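Local coordinates for immunity protein 52 domain-containing protein (Burkholderia pseudomallei K96243, PDB 4RHO) that is of unknown function but carries an immunity protein 52 domain, and so probably protects the bacterium against a toxin, at residues A[237-240]-A[241-245]; A[246-250]-A[251-255]. One frame throughout, in Å; residues are numbered along the deposited sequence.

Interaction 1. Residues A[237-240]-A[241-245]; sequences VAIA and NRIEI
Ile-239 and Arg-242 meet through their side chains, one turn apart on helix 234-249. CD1 of Ile-239 lies over one face of the guanidinium, 3.6 Å from Arg-242 NH1 and displaced toward the rim of the group. Arg-242 reaches it because its chain bends at chi3 (59°), which folds the guanidinium back over the preceding turn. The aliphatic part of the same chain passes close to a carbonyl, with Arg-242 CG 3.2 Å from Ala-238 O. Ile-243 CD1 comes within 4.3 Å of Ile-239 CG1, a loose apolar touch. The helix is the last of the chain, and these side chains pack on loops around Tyr-174, Glu-203 and Arg-205. The backbone bonds are the regular i to i+4 set of an alpha helix. Asn-241 N donates to Val-237 O at 2.8 Å, and Arg-242 N to Ala-238 O at 3.0 Å. Ile-243 N bonds to Ile-239 O, and Glu-244 N to Ala-240 O at 3.1 Å. The polar contacts of Glu-244 lead away from the helix. Its buried carboxylate accepts from Val-179 N through OE1, while OE2 is hydrogen-bonded to Val-186 N and Tyr-174 OH.

Interaction 2. Residues A[246-250]-A[251-255]; sequences RLVDQ and DLLPA
Leu-247 and Leu-252 meet at a Schellman motif that ends helix 234-249. Leu-252 N donates to Leu-247 O at 2.8 Å, nearly in line with the carbonyl bond. Asp-251 N donates to Val-248 O, also at 2.8 Å, from well above the carbonyl plane. Asp-251 is the C-prime residue, and its positive phi (51°) turns the chain back toward the helix. The tightly packed part is apolar. Leu-247 CD2 lies 4.0 Å from Leu-252 CB, and the two side chains cross at about a right angle. Leu-253 comes in beside them. Leu-253 CD2 touches Val-248 CG2 at 3.7 Å, and Leu-253 CB lies near CB of Leu-247. Leu-253 chi1 is -163°, which puts CG opposite the backbone N and carries CD2 across to Val-248 CG2. Leu-247 and Leu-253 also both rest on Leu-190 of strand 189-192. The other side is looser and more polar. Asp-251 is exposed, and its CB points away from the helix segment. Gln-250 lies alongside Leu-252, with NE2 3.9 Å from Leu-252 CD1; that NE2 also makes a weak hydrogen bond to Gln-200 O. A water bridges the end of the turn: it donates a weak bond to Val-248 O, accepts from Leu-253 N at 3.0 Å and donates to Leu-253 O at 2.6 Å.

In the fold
Interactions 1 and 2 follow each other along helix 234-249. Interaction 1 lies within the helix, and interaction 2 joins its last turn to the loop that follows. Their centres are about 12 Å apart, and they touch lightly where Leu-253 packs near Glu-244. Interaction 1 is the more buried, with exposed positions at Ala-238 and Arg-242. Interaction 2 is partly buried: its three leucines are buried, while Asp-249 and Asp-251 are exposed. The first repeats one backbone bond pattern, whereas the second changes it to end the helix and adds a water. Glu-203 lies against both: it touches Arg-242 and forms a salt bridge with Arg-246.

Interaction 1. Residues A[237-240]-A[241-245]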
ATOM      1  N   VAL A 237       3.091 -13.826 -14.479  1.00 33.20           N
ATOM      2  CA  VAL A 237       1.689 -13.473 -14.701  1.00 32.99           C
ATOM      3  C   VAL A 237       0.810 -14.756 -14.727  1.00 36.69           C
ATOM      4  O   VAL A 237      -0.241 -14.791 -14.088  1.00 35.43           O
ATOM      5  CB  VAL A 237       1.518 -12.635 -16.008  1.00 38.28           C
ATOM      6  CG1 VAL A 237       0.040 -12.419 -16.336  1.00 38.14           C
ATOM      7  CG2 VAL A 237       2.250 -11.295 -15.899  1.00 38.35           C
ATOM      8  N   ALA A 238       1.289 -15.822 -15.406  1.00 34.20           N
ATOM      9  CA  ALA A 238       0.525 -17.066 -15.560  1.00 34.46           C
ATOM     10  C   ALA A 238       0.255 -17.754 -14.202  1.00 37.00           C
ATOM     11  O   ALA A 238      -0.836 -18.279 -13.996  1.00 36.41           O
ATOM     12  CB  ALA A 238       1.260 -18.021 -16.488  1.00 36.29           C
ATOM     13  N   ILE A 239       1.242 -17.750 -13.285  1.00 33.34           N
ATOM     14  CA  ILE A 239       1.057 -18.395 -11.980  1.00 32.41           C
ATOM     15  C   ILE A 239       0.143 -17.513 -11.066  1.00 33.46           C
ATOM     16  O   ILE A 239      -0.735 -18.047 -10.380  1.00 31.86           O
ATOM     17  CB  ILE A 239       2.424 -18.735 -11.290  1.00 36.42           C
ATOM     18  CG1 ILE A 239       2.206 -19.549  -9.980  1.00 36.91           C
ATOM     19  CG2 ILE A 239       3.261 -17.478 -11.037  1.00 38.01           C
ATOM     20  CD1 ILE A 239       1.457 -20.922 -10.191  1.00 46.92           C
ATOM     21  N   ALA A 240       0.289 -16.174 -11.145  1.00 28.73           N
ATOM     22  CA  ALA A 240      -0.597 -15.269 -10.411  1.00 26.94           C
ATOM     23  C   ALA A 240      -2.031 -15.401 -10.921  1.00 28.50           C
ATOM     24  O   ALA A 240      -2.967 -15.438 -10.122  1.00 26.75           O
ATOM     25  CB  ALA A 240      -0.116 -13.830 -10.550  1.00 27.73           C
ATOM     26  N   ASN A 241      -2.193 -15.597 -12.262  1.00 24.99           N
ATOM     27  CA  ASN A 241      -3.502 -15.814 -12.884  1.00 25.02           C
ATOM     28  C   ASN A 241      -4.128 -17.149 -12.417  1.00 29.28           C
ATOM     29  O   ASN A 241      -5.311 -17.183 -12.072  1.00 29.10           O
ATOM     30  CB  ASN A 241      -3.385 -15.788 -14.417  1.00 25.91           C
ATOM     31  CG  ASN A 241      -3.225 -14.395 -14.998  1.00 39.20           C
ATOM     32  OD1 ASN A 241      -3.394 -13.375 -14.313  1.00 39.68           O
ATOM     33  ND2 ASN A 241      -2.944 -14.324 -16.274  1.00 31.14           N
ATOM     34  N   ARG A 242      -3.314 -18.237 -12.369  1.00 25.96           N
ATOM     35  CA  ARG A 242      -3.775 -19.554 -11.896  1.00 25.48           C
ATOM     36  C   ARG A 242      -4.261 -19.484 -10.442  1.00 29.66           C
ATOM     37  O   ARG A 242      -5.264 -20.116 -10.094  1.00 30.32           O
ATOM     38  CB  ARG A 242      -2.657 -20.593 -12.024  1.00 24.27           C
ATOM     39  CG  ARG A 242      -2.389 -21.038 -13.466  1.00 27.57           C
ATOM     40  CD  ARG A 242      -1.131 -21.872 -13.551  1.00 30.96           C
ATOM     41  NE  ARG A 242      -1.215 -23.067 -12.708  1.00 43.26           N
ATOM     42  CZ  ARG A 242      -0.161 -23.789 -12.343  1.00 58.43           C
ATOM     43  NH1 ARG A 242       1.063 -23.415 -12.695  1.00 46.35           N
ATOM     44  NH2 ARG A 242      -0.319 -24.864 -11.582  1.00 47.44           N
ATOM     45  N   ILE A 243      -3.541 -18.726  -9.586  1.00 25.63           N
ATOM     46  CA  ILE A 243      -3.914 -18.570  -8.176  1.00 24.53           C
ATOM     47  C   ILE A 243      -5.250 -17.803  -8.062  1.00 28.54           C
ATOM     48  O   ILE A 243      -6.104 -18.186  -7.263  1.00 28.59           O
ATOM     49  CB  ILE A 243      -2.779 -17.869  -7.372  1.00 26.90           C
ATOM     50  CG1 ILE A 243      -1.502 -18.746  -7.348  1.00 27.02           C
ATOM     51  CG2 ILE A 243      -3.248 -17.529  -5.930  1.00 27.01           C
ATOM     52  CD1 ILE A 243      -0.296 -18.072  -6.767  1.00 33.26           C
ATOM     53  N   GLU A 244      -5.450 -16.762  -8.914  1.00 25.79           N
ATOM     54  CA  GLU A 244      -6.709 -15.987  -8.935  1.00 26.02           C
ATOM     55  C   GLU A 244      -7.893 -16.888  -9.275  1.00 31.12           C
ATOM     56  O   GLU A 244      -8.917 -16.847  -8.587  1.00 31.20           O
ATOM     57  CB  GLU A 244      -6.617 -14.828  -9.942  1.00 27.68           C
ATOM     58  CG  GLU A 244      -5.723 -13.698  -9.471  1.00 34.66           C
ATOM     59  CD  GLU A 244      -5.177 -12.801 -10.566  1.00 47.52           C
ATOM     60  OE1 GLU A 244      -5.470 -13.058 -11.755  1.00 39.28           O
ATOM     61  OE2 GLU A 244      -4.393 -11.884 -10.237  1.00 39.72           O
ATOM     62  N   ILE A 245      -7.734 -17.746 -10.305  1.00 28.02           N
ATOM     63  CA  ILE A 245      -8.772 -18.693 -10.727  1.00 28.64           C
ATOM     64  C   ILE A 245      -9.074 -19.699  -9.586  1.00 31.76           C
ATOM     65  O   ILE A 245     -10.241 -19.953  -9.285  1.00 31.84           O
ATOM     66  CB  ILE A 245      -8.340 -19.420 -12.037  1.00 32.23           C
ATOM     67  CG1 ILE A 245      -8.227 -18.407 -13.221  1.00 33.22           C
ATOM     68  CG2 ILE A 245      -9.303 -20.581 -12.375  1.00 33.10           C
ATOM     69  CD1 ILE A 245      -7.560 -18.996 -14.524  1.00 34.66           C
TER

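Interaction 2. Residues A[246-250]-A[251-255]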
ATOM      1  N   ARG A 246      -8.020 -20.210  -8.916  1.00 27.13           N
ATOM      2  CA  ARG A 246      -8.178 -21.144  -7.792  1.00 26.61           C
ATOM      3  C   ARG A 246      -8.978 -20.492  -6.634  1.00 31.80           C
ATOM      4  O   ARG A 246      -9.895 -21.113  -6.093  1.00 33.10           O
ATOM      5  CB  ARG A 246      -6.799 -21.618  -7.289  1.00 24.37           C
ATOM      6  CG  ARG A 246      -6.873 -22.605  -6.108  1.00 25.42           C
ATOM      7  CD  ARG A 246      -7.416 -23.956  -6.532  1.00 32.01           C
ATOM      8  NE  ARG A 246      -6.526 -24.620  -7.484  1.00 31.12           N
ATOM      9  CZ  ARG A 246      -6.834 -25.739  -8.123  1.00 39.95           C
ATOM     10  NH1 ARG A 246      -8.013 -26.315  -7.935  1.00 25.81           N
ATOM     11  NH2 ARG A 246      -5.977 -26.279  -8.978  1.00 30.50           N
ATOM     12  N   LEU A 247      -8.619 -19.243  -6.264  1.00 27.69           N
ATOM     13  CA  LEU A 247      -9.272 -18.523  -5.164  1.00 27.67           C
ATOM     14  C   LEU A 247     -10.760 -18.282  -5.447  1.00 33.85           C
ATOM     15  O   LEU A 247     -11.577 -18.344  -4.525  1.00 33.98           O
ATOM     16  CB  LEU A 247      -8.566 -17.181  -4.905  1.00 26.68           C
ATOM     17  CG  LEU A 247      -7.193 -17.275  -4.255  1.00 30.18           C
ATOM     18  CD1 LEU A 247      -6.450 -15.970  -4.374  1.00 29.50           C
ATOM     19  CD2 LEU A 247      -7.303 -17.698  -2.796  1.00 32.33           C
ATOM     20  N   VAL A 248     -11.109 -17.961  -6.706  1.00 31.52           N
ATOM     21  CA  VAL A 248     -12.505 -17.704  -7.075  1.00 32.37           C
ATOM     22  C   VAL A 248     -13.294 -19.018  -7.084  1.00 38.03           C
ATOM     23  O   VAL A 248     -14.381 -19.077  -6.523  1.00 38.47           O
ATOM     24  CB  VAL A 248     -12.614 -16.967  -8.435  1.00 36.44           C
ATOM     25  CG1 VAL A 248     -14.044 -17.011  -8.976  1.00 37.33           C
ATOM     26  CG2 VAL A 248     -12.133 -15.533  -8.308  1.00 35.58           C
ATOM     27  N   ASP A 249     -12.684 -20.094  -7.594  1.00 35.64           N
ATOM     28  CA  ASP A 249     -13.325 -21.413  -7.673  1.00 36.78           C
ATOM     29  C   ASP A 249     -13.802 -21.910  -6.277  1.00 39.34           C
ATOM     30  O   ASP A 249     -14.763 -22.675  -6.196  1.00 39.74           O
ATOM     31  CB  ASP A 249     -12.366 -22.430  -8.286  1.00 39.35           C
ATOM     32  CG  ASP A 249     -13.067 -23.558  -8.993  1.00 60.56           C
ATOM     33  OD1 ASP A 249     -13.501 -23.354 -10.134  1.00 63.95           O
ATOM     34  OD2 ASP A 249     -13.120 -24.673  -8.425  1.00 70.11           O
ATOM     35  N   GLN A 250     -13.129 -21.465  -5.191  1.00 34.54           N
ATOM     36  CA  GLN A 250     -13.492 -21.867  -3.823  1.00 34.80           C
ATOM     37  C   GLN A 250     -14.180 -20.716  -3.054  1.00 39.45           C
ATOM     38  O   GLN A 250     -14.273 -20.768  -1.822  1.00 39.09           O
ATOM     39  CB  GLN A 250     -12.257 -22.339  -3.060  1.00 35.63           C
ATOM     40  CG  GLN A 250     -11.704 -23.663  -3.564  1.00 46.47           C
ATOM     41  CD  GLN A 250     -10.444 -24.028  -2.855  1.00 64.94           C
ATOM     42  OE1 GLN A 250     -10.391 -24.994  -2.095  1.00 61.86           O
ATOM     43  NE2 GLN A 250      -9.422 -23.206  -3.010  1.00 59.15           N
ATOM     44  N   ASP A 251     -14.691 -19.688  -3.796  1.00 36.47           N
ATOM     45  CA  ASP A 251     -15.377 -18.511  -3.214  1.00 37.27           C
ATOM     46  C   ASP A 251     -14.518 -17.868  -2.087  1.00 38.39           C
ATOM     47  O   ASP A 251     -15.029 -17.586  -0.999  1.00 38.39           O
ATOM     48  CB  ASP A 251     -16.786 -18.893  -2.682  1.00 41.17           C
ATOM     49  CG  ASP A 251     -17.759 -17.711  -2.583  1.00 57.43           C
ATOM     50  OD1 ASP A 251     -17.354 -16.568  -2.935  1.00 58.34           O
ATOM     51  OD2 ASP A 251     -18.930 -17.936  -2.208  1.00 65.60           O
ATOM     52  N   LEU A 252     -13.222 -17.637  -2.363  1.00 32.69           N
ATOM     53  CA  LEU A 252     -12.314 -17.006  -1.395  1.00 31.33           C
ATOM     54  C   LEU A 252     -11.966 -15.584  -1.826  1.00 34.73           C
ATOM     55  O   LEU A 252     -11.428 -14.813  -1.032  1.00 33.76           O
ATOM     56  CB  LEU A 252     -11.020 -17.844  -1.233  1.00 30.51           C
ATOM     57  CG  LEU A 252     -11.189 -19.223  -0.579  1.00 34.74           C
ATOM     58  CD1 LEU A 252      -9.928 -20.057  -0.733  1.00 34.20           C
ATOM     59  CD2 LEU A 252     -11.563 -19.090   0.894  1.00 35.92           C
ATOM     60  N   LEU A 253     -12.269 -15.236  -3.086  1.00 31.85           N
ATOM     61  CA  LEU A 253     -11.945 -13.923  -3.619  1.00 31.33           C
ATOM     62  C   LEU A 253     -13.221 -13.056  -3.766  1.00 36.02           C
ATOM     63  O   LEU A 253     -14.076 -13.340  -4.603  1.00 36.39           O
ATOM     64  CB  LEU A 253     -11.222 -14.062  -4.978  1.00 31.16           C
ATOM     65  CG  LEU A 253     -10.473 -12.823  -5.463  1.00 35.46           C
ATOM     66  CD1 LEU A 253      -9.377 -12.429  -4.485  1.00 34.73           C
ATOM     67  CD2 LEU A 253      -9.881 -13.053  -6.831  1.00 38.27           C
ATOM     68  N   PRO A 254     -13.375 -12.010  -2.934  1.00 33.30           N
ATOM     69  CA  PRO A 254     -14.583 -11.180  -3.034  1.00 34.40           C
ATOM     70  C   PRO A 254     -14.501 -10.188  -4.188  1.00 38.86           C
ATOM     71  O   PRO A 254     -13.411  -9.871  -4.651  1.00 37.81           O
ATOM     72  CB  PRO A 254     -14.625 -10.460  -1.687  1.00 35.95           C
ATOM     73  CG  PRO A 254     -13.196 -10.335  -1.284  1.00 39.13           C
ATOM     74  CD  PRO A 254     -12.475 -11.548  -1.848  1.00 34.40           C
ATOM     75  N   ALA A 255     -15.651  -9.673  -4.633  1.00 36.92           N
ATOM     76  CA  ALA A 255     -15.682  -8.614  -5.651  1.00 36.89           C
ATOM     77  C   ALA A 255     -15.374  -7.271  -5.017  1.00 38.79           C
ATOM     78  O   ALA A 255     -15.724  -7.048  -3.857  1.00 37.37           O
ATOM     79  CB  ALA A 255     -17.046  -8.576  -6.329  1.00 38.79           C
TER
HETATM   80  O   HOH W   1     -14.386 -15.921  -5.032  1.00 34.07           O